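Local structure of peptidoglycan-recognition protein LB (Drosophila melanogaster, 7NSZ) at residues G153-Q156 against T160-P163; Y53-C58 against M89-R94; L18-S21 against L27-S30; G95-G100 against K142-P147. The protein hydrolyses the amide link between N-acetylmuramoyl groups and L-amino acids in bacterial peptidoglycan, using zinc, and probably scavenges biologically active peptidoglycan in innate immunity. The protein carries 1 engineered substitution. All blocks are in the same frame, centred on the assembly; numbering follows the deposited sequence.

In the fold
The four contacts follow one another along the chain, none nested in another and none crossing. Contact 3 comes first, closing a short surface loop early in the connection from strand 17-18 to 38-45. Contact 2 spans the chain from helix 55-72 to strand 90-92 and packs the helix start against the sheet. Strand 17-18 pairs with 90-92, Leu18 N bonding to Ile90 O, so contacts 2 and 3 touch. Contact 4 opens directly afterwards and reaches past strand 110-115 and helix 126-142; Arg94 NH1, bonded to Ile99 O, links it to contact 2. Contact 1 closes last, bringing two ligands from the loop after strand 149-153 to the zinc, about 22 Å from contact 2 between centres.

Contact 1: residues G153-Q156 against T160-P163; sequences GHRQ and TECP. With ZN (zinc ion), chain B.
His154 and Cys162 hold the same zinc ion, and with His44 they supply the His-His-Cys protein ligands of the amidase site in this PGRP fold. His154 ND1 binds the metal at 2.1 Å and Cys162 SG at 2.3 Å. The imidazole gets there because its CG stands anti to the backbone N (chi1 -169°), which carries the ring out to the zinc. Beside the metal site, the Arg155 side chain bends at chi3 and grips one backbone oxygen with two nitrogens, side-on. Its NH2 gives the straighter bond, 2.9 Å to Glu161 O at 158°, meeting a lone pair in the carbonyl plane. From NE the bond to Glu161 O is longer, 3.3 Å, and comes from above the carbonyl plane. That oxygen lies in the plane of the guanidinium, and the double grip should limit rotation of the guanidinium. Along the backbone, Arg155 N makes a weak bond of 2.8 Å to Cys162 O, so main chain and side chain of Arg155 both hold the ligand-bearing loop. Within that loop Thr160 OG1 accepts from Cys162 N at 3.1 Å, an ST turn leading into the cysteine. The methyl of the same threonine sits over the centre of one face of the His154 ring, a CH-pi contact with CG2 3.7 Å from the centroid, while Cys162 SG stands at the ring's edge. Phe168 of helix 165-171 packs on Arg155 and Pro163. Pro163 follows a cis peptide bond, and its CD rests 4.0 Å from Gly153 CA.

Contact 2: residues Y53-C58 against M89-R94; sequences YSTPDC and MIYTGR
Thr55 and Cys58, in the first turn of helix 55-72, meet the hydroxyl end of Tyr91 on strand 90-92. Just ahead of them, Ser54 is the N-cap: its OG accepts a weak bond from Asp57 N at 3.3 Å, and the two side chains answer with another weak bond from Ser54 OG to Asp57 OD2. Thr55 comes next. Its OG1 is anti to the carbonyl carbon (chi1 -66°), which leaves the methyl to face the tyrosine, with CG2 3.4 Å from Tyr91 OH. The polar needs of both residues are met by a third: Thr55 OG1 and Tyr91 OH each hydrogen-bond to Asp87 OD1, so a single carboxylate oxygen ties the helix start to the strand. Thr55 OG1 also lies 4.2 Å from Met89 CG, a looser contact at the beginning of the other segment. One turn on, Cys58 N bonds back to Ser54 O, and Cys58 CB approaches Tyr91 obliquely, 3.4 Å from OH and 3.7 Å from CZ. The sulfur of Cys58 is committed to the disulfide with Cys52, which staples the preceding loop onto the helix. Around the Tyr91 ring, Met59 and Met62 of helix 55-72 touch one part and Leu18 of strand 17-18 another, while the backbone of Tyr91 hydrogen-bonds with Gly83 of strand 82-84.

Contact 3: residues L18-S21 against L27-S30; sequences LSRS and LPKS
The guanidinium of Arg20 receives the Pro28 ring on one face. Pro28 CG stands 3.6 Å above that plane, displaced toward the rim, so it lies over the NH2 side of the group and not over its middle. Arg20 NH2 is 3.5 Å from Pro28 CD, and Arg20 CZ is 3.9 Å from Pro28 CG. The backbone just before the proline approaches obliquely, with Leu27 C 4.1 Å from Arg20 NH2. The arginine chain bends at chi3 (66°), which helps turn the guanidinium onto the proline. NH1 and NH2 of Arg20 have partners beyond the two segments: NH1 forms a salt bridge with Asp77 and a hydrogen bond to Gly93 O, while NH2 bonds to Arg26 O. Pro28 itself also packs on Asp77. An alanine in place of Arg20 is likely to leave Asp77 without this charged mate and the Pro28 ring without the flat surface it rests on. Polar bonds hold NH1 and NH2, and the apolar ring needs only van der Waals contact with the face; one arginine thereby joins the surface loop that follows strand 17-18 to the chain leaving strand 90-92.

Contact 4: residues G95-G100 against K142-P147; sequences GFNVIG and KGYIDP
Asn97 OD1, lying 3.7 Å from Tyr144 CD2, accepts from two waters that bridge it to the backbone of the opposite segment. Two turns meet here: a type II beta turn from Gly95 to Val98, with Asn97 at positive phi (66°), and the Schellman motif at Gly143 that ends helix 126-142. One water donates to Asn97 OD1 at 3.0 Å and to Tyr144 O at 2.9 Å. The other gives to Asn97 OD1, and reaches Gly143 O only through a weak bond of 3.3 Å. The amide's ND2 is held by Phe34 O and Gly36 O, so both ends of the group have partners and its orientation is well defined. Between the turns Phe96 and Tyr144 form an offset stack, centroids 4.5 Å apart and planes at 19°; Phe96 CG stands anti to the carbonyl carbon (chi1 -66°), which puts the ring over Tyr144. The offset brings each CB over the other's ring; Tyr144 CB lies 3.8 Å from the Phe96 centroid. Packing is tight, with Phe96 CD1 just 3.2 Å from Tyr144 CD1. Beyond the stack Phe96 runs inward to Phe82, to Val111 of strand 110-115 and to Leu135 of helix 126-142. A serine in its place would probably open a gap there and leave the Tyr144 ring without its stacking mate. Ile145 comes to the Phe96 ring obliquely, its CD1 4.0 Å from Phe96 CE2.

Contact 1: residues G153-Q156 against T160-P163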
loop_
_atom_site.group_PDB
_atom_site.type_symbol
_atom_site.label_atom_id
_atom_site.label_comp_id
_atom_site.label_asym_id
_atom_site.label_seq_id
_atom_site.Cartn_x
_atom_site.Cartn_y
_atom_site.Cartn_z
ATOM N N GLY A 153 6.463 -7.072 4.414
ATOM C CA GLY A 153 6.782 -5.662 4.550
ATOM C C GLY A 153 7.889 -5.296 3.584
ATOM O O GLY A 153 8.709 -6.129 3.187
ATOM N N HIS A 154 7.923 -4.039 3.209
ATOM C CA HIS A 154 8.979 -3.514 2.319
ATOM C C HIS A 154 10.386 -3.881 2.784
ATOM O O HIS A 154 11.182 -4.272 1.941
ATOM C CB HIS A 154 8.771 -2.024 2.211
ATOM C CG HIS A 154 9.549 -1.302 1.162
ATOM N ND1 HIS A 154 9.458 0.046 1.003
ATOM C CD2 HIS A 154 10.533 -1.686 0.327
ATOM C CE1 HIS A 154 10.307 0.440 0.075
ATOM N NE2 HIS A 154 10.941 -0.587 -0.392
ATOM N N ARG A 155 10.621 -3.830 4.092
ATOM C CA ARG A 155 11.973 -4.092 4.658
ATOM C C ARG A 155 12.405 -5.518 4.323
ATOM O O ARG A 155 13.620 -5.769 4.480
ATOM C CB ARG A 155 11.950 -3.855 6.161
ATOM C CG ARG A 155 10.989 -4.735 6.925
ATOM C CD ARG A 155 11.262 -4.793 8.429
ATOM N NE ARG A 155 11.135 -3.465 8.996
ATOM C CZ ARG A 155 11.441 -3.149 10.254
ATOM N NH1 ARG A 155 11.782 -4.119 11.085
ATOM N NH2 ARG A 155 11.363 -1.918 10.688
ATOM N N GLN A 156 11.564 -6.467 3.971
ATOM C CA GLN A 156 11.975 -7.837 3.639
ATOM C C GLN A 156 12.563 -7.936 2.247
ATOM O O GLN A 156 13.194 -8.978 1.968
ATOM C CB GLN A 156 10.778 -8.760 3.815
ATOM C CG GLN A 156 10.373 -8.854 5.271
ATOM C CD GLN A 156 9.140 -9.691 5.430
ATOM O OE1 GLN A 156 7.994 -9.229 5.302
ATOM N NE2 GLN A 156 9.287 -10.974 5.688
ATOM N N THR A 160 15.494 -1.024 3.875
ATOM C CA THR A 160 14.627 0.069 4.362
ATOM C C THR A 160 14.071 -0.325 5.723
ATOM O O THR A 160 13.956 -1.534 5.946
ATOM C CB THR A 160 13.441 0.328 3.412
ATOM O OG1 THR A 160 12.720 1.415 3.938
ATOM C CG2 THR A 160 12.464 -0.810 3.266
ATOM N N GLU A 161 13.695 0.635 6.531
ATOM C CA GLU A 161 12.939 0.502 7.799
ATOM C C GLU A 161 11.428 0.295 7.556
ATOM O O GLU A 161 10.749 -0.270 8.407
ATOM C CB GLU A 161 13.166 1.798 8.550
ATOM C CG GLU A 161 12.554 1.892 9.916
ATOM C CD GLU A 161 13.267 2.919 10.787
ATOM O OE1 GLU A 161 13.009 2.955 12.001
ATOM O OE2 GLU A 161 14.070 3.706 10.242
ATOM N N CYS A 162 10.948 0.799 6.422
ATOM C CA CYS A 162 9.514 0.671 6.035
ATOM C C CYS A 162 9.066 -0.780 6.209
ATOM O O CYS A 162 9.712 -1.714 5.728
ATOM C CB CYS A 162 9.360 1.147 4.603
ATOM S SG CYS A 162 7.654 1.051 4.059
ATOM N N PRO A 163 7.878 -1.066 6.810
ATOM C CA PRO A 163 6.824 -0.120 7.212
ATOM C C PRO A 163 6.833 0.404 8.653
ATOM O O PRO A 163 5.838 0.795 9.167
ATOM C CB PRO A 163 5.554 -0.976 6.985
ATOM C CG PRO A 163 6.001 -2.382 7.434
ATOM C CD PRO A 163 7.397 -2.464 6.843
HETATM ZN ZN ZN B . 7.900 1.146 1.799
HETATM O O HOH W 1 15.424 -3.903 5.747
#

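Contact 2: residues Y53-C58 against M89-R94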
loop_
_atom_site.group_PDB
_atom_site.type_symbol
_atom_site.label_atom_id
_atom_site.label_comp_id
_atom_site.label_asym_id
_atom_site.label_seq_id
_atom_site.Cartn_x
_atom_site.Cartn_y
_atom_site.Cartn_z
ATOM N N TYR A 53 -6.305 12.001 10.290
ATOM C CA TYR A 53 -7.509 11.487 10.970
ATOM C C TYR A 53 -8.790 11.886 10.219
ATOM O O TYR A 53 -9.804 11.168 10.407
ATOM C CB TYR A 53 -7.529 11.975 12.414
ATOM C CG TYR A 53 -6.471 11.308 13.254
ATOM C CD1 TYR A 53 -5.429 12.037 13.775
ATOM C CD2 TYR A 53 -6.493 9.941 13.485
ATOM C CE1 TYR A 53 -4.460 11.443 14.560
ATOM C CE2 TYR A 53 -5.503 9.317 14.233
ATOM C CZ TYR A 53 -4.483 10.076 14.763
ATOM O OH TYR A 53 -3.504 9.507 15.537
ATOM N N SER A 54 -8.801 12.987 9.501
ATOM C CA SER A 54 -9.994 13.400 8.714
ATOM C C SER A 54 -9.809 13.130 7.217
ATOM O O SER A 54 -8.697 13.153 6.701
ATOM C CB SER A 54 -10.319 14.842 8.925
ATOM O OG SER A 54 -9.499 15.682 8.170
ATOM N N THR A 55 -10.903 12.868 6.552
ATOM C CA THR A 55 -10.878 12.557 5.118
ATOM C C THR A 55 -10.304 13.733 4.347
ATOM O O THR A 55 -9.436 13.549 3.498
ATOM C CB THR A 55 -12.262 12.154 4.652
ATOM O OG1 THR A 55 -12.593 10.931 5.290
ATOM C CG2 THR A 55 -12.315 11.988 3.145
ATOM N N PRO A 56 -10.617 15.018 4.638
ATOM C CA PRO A 56 -9.923 16.080 3.903
ATOM C C PRO A 56 -8.408 15.981 4.055
ATOM O O PRO A 56 -7.706 16.253 3.080
ATOM C CB PRO A 56 -10.539 17.368 4.523
ATOM C CG PRO A 56 -11.879 16.944 4.895
ATOM C CD PRO A 56 -11.668 15.568 5.532
ATOM N N ASP A 57 -7.933 15.673 5.260
ATOM C CA ASP A 57 -6.472 15.601 5.472
ATOM C C ASP A 57 -5.902 14.377 4.737
ATOM O O ASP A 57 -4.799 14.455 4.206
ATOM C CB ASP A 57 -6.136 15.582 6.939
ATOM C CG ASP A 57 -6.472 16.888 7.650
ATOM O OD1 ASP A 57 -6.611 17.889 6.950
ATOM O OD2 ASP A 57 -6.726 16.814 8.817
ATOM N N CYS A 58 -6.594 13.267 4.705
ATOM C CA CYS A 58 -6.106 12.027 4.056
ATOM C C CYS A 58 -6.137 12.215 2.539
ATOM O O CYS A 58 -5.185 11.788 1.864
ATOM C CB CYS A 58 -6.935 10.817 4.452
ATOM S SG CYS A 58 -6.788 10.365 6.203
ATOM N N MET A 89 -10.550 5.043 5.645
ATOM C CA MET A 89 -10.908 4.900 4.223
ATOM C C MET A 89 -9.726 4.337 3.454
ATOM O O MET A 89 -8.539 4.467 3.826
ATOM C CB MET A 89 -11.316 6.262 3.664
ATOM C CG MET A 89 -12.527 6.804 4.320
ATOM S SD MET A 89 -14.044 5.831 4.139
ATOM C CE MET A 89 -14.548 5.905 5.856
ATOM N N ILE A 90 -10.040 3.733 2.296
ATOM C CA ILE A 90 -9.031 3.235 1.346
ATOM C C ILE A 90 -9.044 4.145 0.130
ATOM O O ILE A 90 -10.125 4.441 -0.391
ATOM C CB ILE A 90 -9.325 1.794 0.968
ATOM C CG1 ILE A 90 -9.418 0.924 2.208
ATOM C CG2 ILE A 90 -8.293 1.259 -0.050
ATOM C CD1 ILE A 90 -10.171 -0.300 2.055
ATOM N N TYR A 91 -7.862 4.545 -0.325
ATOM C CA TYR A 91 -7.687 5.472 -1.436
ATOM C C TYR A 91 -7.052 4.732 -2.603
ATOM O O TYR A 91 -5.929 4.185 -2.465
ATOM C CB TYR A 91 -6.844 6.649 -0.969
ATOM C CG TYR A 91 -7.532 7.517 0.043
ATOM C CD1 TYR A 91 -7.550 7.207 1.398
ATOM C CD2 TYR A 91 -8.259 8.600 -0.385
ATOM C CE1 TYR A 91 -8.266 7.967 2.313
ATOM C CE2 TYR A 91 -8.987 9.371 0.503
ATOM C CZ TYR A 91 -8.959 9.078 1.866
ATOM O OH TYR A 91 -9.697 9.832 2.738
ATOM N N THR A 92 -7.656 4.744 -3.780
ATOM C CA THR A 92 -7.097 4.115 -4.972
ATOM C C THR A 92 -5.855 4.885 -5.363
ATOM O O THR A 92 -5.906 6.103 -5.615
ATOM C CB THR A 92 -8.081 4.075 -6.131
ATOM O OG1 THR A 92 -9.238 3.363 -5.660
ATOM C CG2 THR A 92 -7.515 3.366 -7.346
ATOM N N GLY A 93 -4.718 4.187 -5.477
ATOM C CA GLY A 93 -3.478 4.684 -6.081
ATOM C C GLY A 93 -3.387 4.203 -7.518
ATOM O O GLY A 93 -4.312 4.462 -8.307
ATOM N N ARG A 94 -2.363 3.446 -7.850
ATOM C CA ARG A 94 -2.316 2.833 -9.199
ATOM C C ARG A 94 -3.399 1.793 -9.365
ATOM O O ARG A 94 -3.768 1.510 -10.524
ATOM C CB ARG A 94 -0.949 2.223 -9.450
ATOM C CG ARG A 94 0.162 3.242 -9.397
ATOM C CD ARG A 94 1.445 2.823 -10.067
ATOM N NE ARG A 94 2.514 3.750 -9.798
ATOM C CZ ARG A 94 3.640 3.844 -10.474
ATOM N NH1 ARG A 94 3.960 2.879 -11.330
ATOM N NH2 ARG A 94 4.439 4.846 -10.224
#

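Contact 3: residues L18-S21 against L27-S30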
loop_
_atom_site.group_PDB
_atom_site.type_symbol
_atom_site.label_atom_id
_atom_site.label_comp_id
_atom_site.label_asym_id
_atom_site.label_seq_id
_atom_site.Cartn_x
_atom_site.Cartn_y
_atom_site.Cartn_z
ATOM N N LEU A 18 -12.305 4.697 -2.052
ATOM C CA LEU A 18 -12.428 5.975 -2.749
ATOM C C LEU A 18 -11.619 5.955 -4.037
ATOM O O LEU A 18 -10.506 5.379 -4.104
ATOM C CB LEU A 18 -12.041 7.063 -1.768
ATOM C CG LEU A 18 -12.862 7.027 -0.459
ATOM C CD1 LEU A 18 -12.401 8.139 0.465
ATOM C CD2 LEU A 18 -14.375 7.094 -0.679
ATOM N N SER A 19 -12.170 6.515 -5.087
ATOM C CA SER A 19 -11.528 6.539 -6.407
ATOM C C SER A 19 -10.406 7.588 -6.440
ATOM O O SER A 19 -10.314 8.502 -5.561
ATOM C CB SER A 19 -12.573 6.847 -7.457
ATOM O OG SER A 19 -12.961 8.211 -7.317
ATOM N N ARG A 20 -9.622 7.554 -7.487
ATOM C CA ARG A 20 -8.618 8.599 -7.756
ATOM C C ARG A 20 -9.272 9.990 -7.864
ATOM O O ARG A 20 -8.793 10.967 -7.247
ATOM C CB ARG A 20 -7.875 8.257 -9.043
ATOM C CG ARG A 20 -6.967 7.042 -8.951
ATOM C CD ARG A 20 -6.314 6.777 -10.287
ATOM N NE ARG A 20 -5.389 7.847 -10.660
ATOM C CZ ARG A 20 -4.108 7.830 -10.394
ATOM N NH1 ARG A 20 -3.562 6.827 -9.715
ATOM N NH2 ARG A 20 -3.316 8.798 -10.803
ATOM N N SER A 21 -10.412 10.092 -8.568
ATOM C CA SER A 21 -11.102 11.413 -8.727
ATOM C C SER A 21 -11.603 11.892 -7.361
ATOM O O SER A 21 -11.558 13.103 -7.079
ATOM C CB SER A 21 -12.196 11.348 -9.751
ATOM O OG SER A 21 -13.130 10.354 -9.413
ATOM N N LEU A 27 -3.756 12.771 -13.393
ATOM C CA LEU A 27 -3.640 11.588 -14.250
ATOM C C LEU A 27 -2.251 10.986 -14.097
ATOM O O LEU A 27 -1.260 11.676 -13.980
ATOM C CB LEU A 27 -3.843 11.975 -15.722
ATOM C CG LEU A 27 -5.263 12.344 -16.112
ATOM C CD1 LEU A 27 -5.266 12.923 -17.537
ATOM C CD2 LEU A 27 -6.182 11.152 -15.995
ATOM N N PRO A 28 -2.157 9.636 -14.227
ATOM C CA PRO A 28 -0.852 9.029 -14.404
ATOM C C PRO A 28 -0.195 9.541 -15.707
ATOM O O PRO A 28 -0.953 9.704 -16.685
ATOM C CB PRO A 28 -1.144 7.513 -14.450
ATOM C CG PRO A 28 -2.574 7.356 -14.000
ATOM C CD PRO A 28 -3.245 8.667 -14.326
ATOM N N LYS A 29 1.120 9.639 -15.780
ATOM C CA LYS A 29 1.828 9.985 -17.052
ATOM C C LYS A 29 1.650 8.848 -18.043
ATOM O O LYS A 29 1.522 9.086 -19.280
ATOM C CB LYS A 29 3.312 10.163 -16.803
ATOM N N SER A 30 1.636 7.625 -17.557
ATOM C CA SER A 30 1.611 6.376 -18.340
ATOM C C SER A 30 1.120 5.277 -17.390
ATOM O O SER A 30 1.406 5.422 -16.213
ATOM C CB SER A 30 3.015 6.106 -18.823
ATOM O OG SER A 30 3.125 4.830 -19.415
#

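Contact 4: residues G95-G100 against K142-P147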
loop_
_atom_site.group_PDB
_atom_site.type_symbol
_atom_site.label_atom_id
_atom_site.label_comp_id
_atom_site.label_asym_id
_atom_site.label_seq_id
_atom_site.Cartn_x
_atom_site.Cartn_y
_atom_site.Cartn_z
ATOM N N GLY A 95 -3.842 1.151 -8.289
ATOM C CA GLY A 95 -4.909 0.145 -8.394
ATOM C C GLY A 95 -4.379 -1.231 -8.688
ATOM O O GLY A 95 -3.173 -1.476 -8.729
ATOM N N PHE A 96 -5.307 -2.165 -8.795
ATOM C CA PHE A 96 -4.969 -3.578 -9.036
ATOM C C PHE A 96 -4.444 -3.804 -10.455
ATOM O O PHE A 96 -4.904 -3.160 -11.394
ATOM C CB PHE A 96 -6.184 -4.463 -8.808
ATOM C CG PHE A 96 -6.669 -4.506 -7.383
ATOM C CD1 PHE A 96 -7.924 -4.069 -7.040
ATOM C CD2 PHE A 96 -5.898 -5.137 -6.447
ATOM C CE1 PHE A 96 -8.357 -4.193 -5.726
ATOM C CE2 PHE A 96 -6.322 -5.275 -5.126
ATOM C CZ PHE A 96 -7.557 -4.789 -4.774
ATOM N N ASN A 97 -3.449 -4.654 -10.592
ATOM C CA ASN A 97 -2.902 -5.141 -11.881
ATOM C C ASN A 97 -2.241 -4.001 -12.636
ATOM O O ASN A 97 -2.073 -4.113 -13.862
ATOM C CB ASN A 97 -3.975 -5.835 -12.724
ATOM C CG ASN A 97 -4.242 -7.228 -12.219
ATOM O OD1 ASN A 97 -5.009 -7.400 -11.294
ATOM N ND2 ASN A 97 -3.533 -8.202 -12.779
ATOM N N VAL A 98 -1.766 -3.001 -11.939
ATOM C CA VAL A 98 -0.954 -1.915 -12.537
ATOM C C VAL A 98 0.422 -2.002 -11.927
ATOM O O VAL A 98 0.580 -2.152 -10.655
ATOM C CB VAL A 98 -1.547 -0.509 -12.351
ATOM C CG1 VAL A 98 -0.601 0.598 -12.729
ATOM C CG2 VAL A 98 -2.855 -0.404 -13.093
ATOM N N ILE A 99 1.470 -1.970 -12.707
ATOM C CA ILE A 99 2.848 -2.065 -12.221
ATOM C C ILE A 99 3.109 -0.861 -11.334
ATOM O O ILE A 99 2.909 0.299 -11.758
ATOM C CB ILE A 99 3.845 -2.146 -13.391
ATOM C CG1 ILE A 99 3.561 -3.406 -14.229
ATOM C CG2 ILE A 99 5.260 -2.125 -12.860
ATOM C CD1 ILE A 99 4.527 -3.659 -15.376
ATOM N N GLY A 100 3.580 -1.118 -10.124
ATOM C CA GLY A 100 3.837 -0.086 -9.110
ATOM C C GLY A 100 5.237 0.460 -9.163
ATOM O O GLY A 100 6.017 0.081 -10.073
ATOM N N LYS A 142 -12.369 -10.675 -5.486
ATOM C CA LYS A 142 -12.487 -10.233 -6.894
ATOM C C LYS A 142 -11.518 -10.958 -7.811
ATOM O O LYS A 142 -11.604 -10.747 -9.037
ATOM C CB LYS A 142 -12.253 -8.725 -6.981
ATOM C CG LYS A 142 -13.447 -7.877 -6.622
ATOM C CD LYS A 142 -14.662 -8.168 -7.490
ATOM C CE LYS A 142 -14.311 -8.113 -8.956
ATOM N NZ LYS A 142 -15.422 -7.550 -9.738
ATOM N N GLY A 143 -10.565 -11.714 -7.304
ATOM C CA GLY A 143 -9.606 -12.409 -8.151
ATOM C C GLY A 143 -8.401 -11.549 -8.535
ATOM O O GLY A 143 -7.606 -12.011 -9.356
ATOM N N TYR A 144 -8.214 -10.392 -7.904
ATOM C CA TYR A 144 -7.028 -9.526 -8.145
ATOM C C TYR A 144 -5.822 -9.975 -7.329
ATOM O O TYR A 144 -4.671 -9.616 -7.699
ATOM C CB TYR A 144 -7.311 -8.052 -7.806
ATOM C CG TYR A 144 -8.437 -7.435 -8.602
ATOM C CD1 TYR A 144 -9.436 -6.748 -7.949
ATOM C CD2 TYR A 144 -8.488 -7.497 -9.977
ATOM C CE1 TYR A 144 -10.489 -6.153 -8.621
ATOM C CE2 TYR A 144 -9.552 -6.940 -10.669
ATOM C CZ TYR A 144 -10.553 -6.279 -9.981
ATOM O OH TYR A 144 -11.599 -5.686 -10.645
ATOM N N ILE A 145 -6.052 -10.639 -6.192
ATOM C CA ILE A 145 -4.968 -11.123 -5.297
ATOM C C ILE A 145 -5.047 -12.648 -5.226
ATOM O O ILE A 145 -6.172 -13.170 -5.034
ATOM C CB ILE A 145 -5.094 -10.499 -3.901
ATOM C CG1 ILE A 145 -4.986 -8.989 -3.985
ATOM C CG2 ILE A 145 -4.034 -11.114 -3.016
ATOM C CD1 ILE A 145 -5.140 -8.271 -2.695
ATOM N N ASP A 146 -3.951 -13.341 -5.456
ATOM C CA ASP A 146 -3.935 -14.810 -5.376
ATOM C C ASP A 146 -4.496 -15.240 -4.027
ATOM O O ASP A 146 -4.142 -14.703 -2.991
ATOM C CB ASP A 146 -2.511 -15.281 -5.607
ATOM C CG ASP A 146 -2.448 -16.754 -5.898
ATOM O OD1 ASP A 146 -2.155 -17.059 -7.076
ATOM O OD2 ASP A 146 -2.733 -17.554 -4.945
ATOM N N PRO A 147 -5.386 -16.260 -3.974
ATOM C CA PRO A 147 -5.867 -16.761 -2.692
ATOM C C PRO A 147 -4.767 -17.306 -1.773
ATOM O O PRO A 147 -4.985 -17.274 -0.613
ATOM C CB PRO A 147 -6.856 -17.888 -3.055
ATOM C CG PRO A 147 -6.535 -18.240 -4.481
ATOM C CD PRO A 147 -5.939 -16.998 -5.118
HETATM O O HOH W 2 -3.655 -7.083 -8.651
HETATM O O HOH W 3 -6.164 -10.189 -11.715
#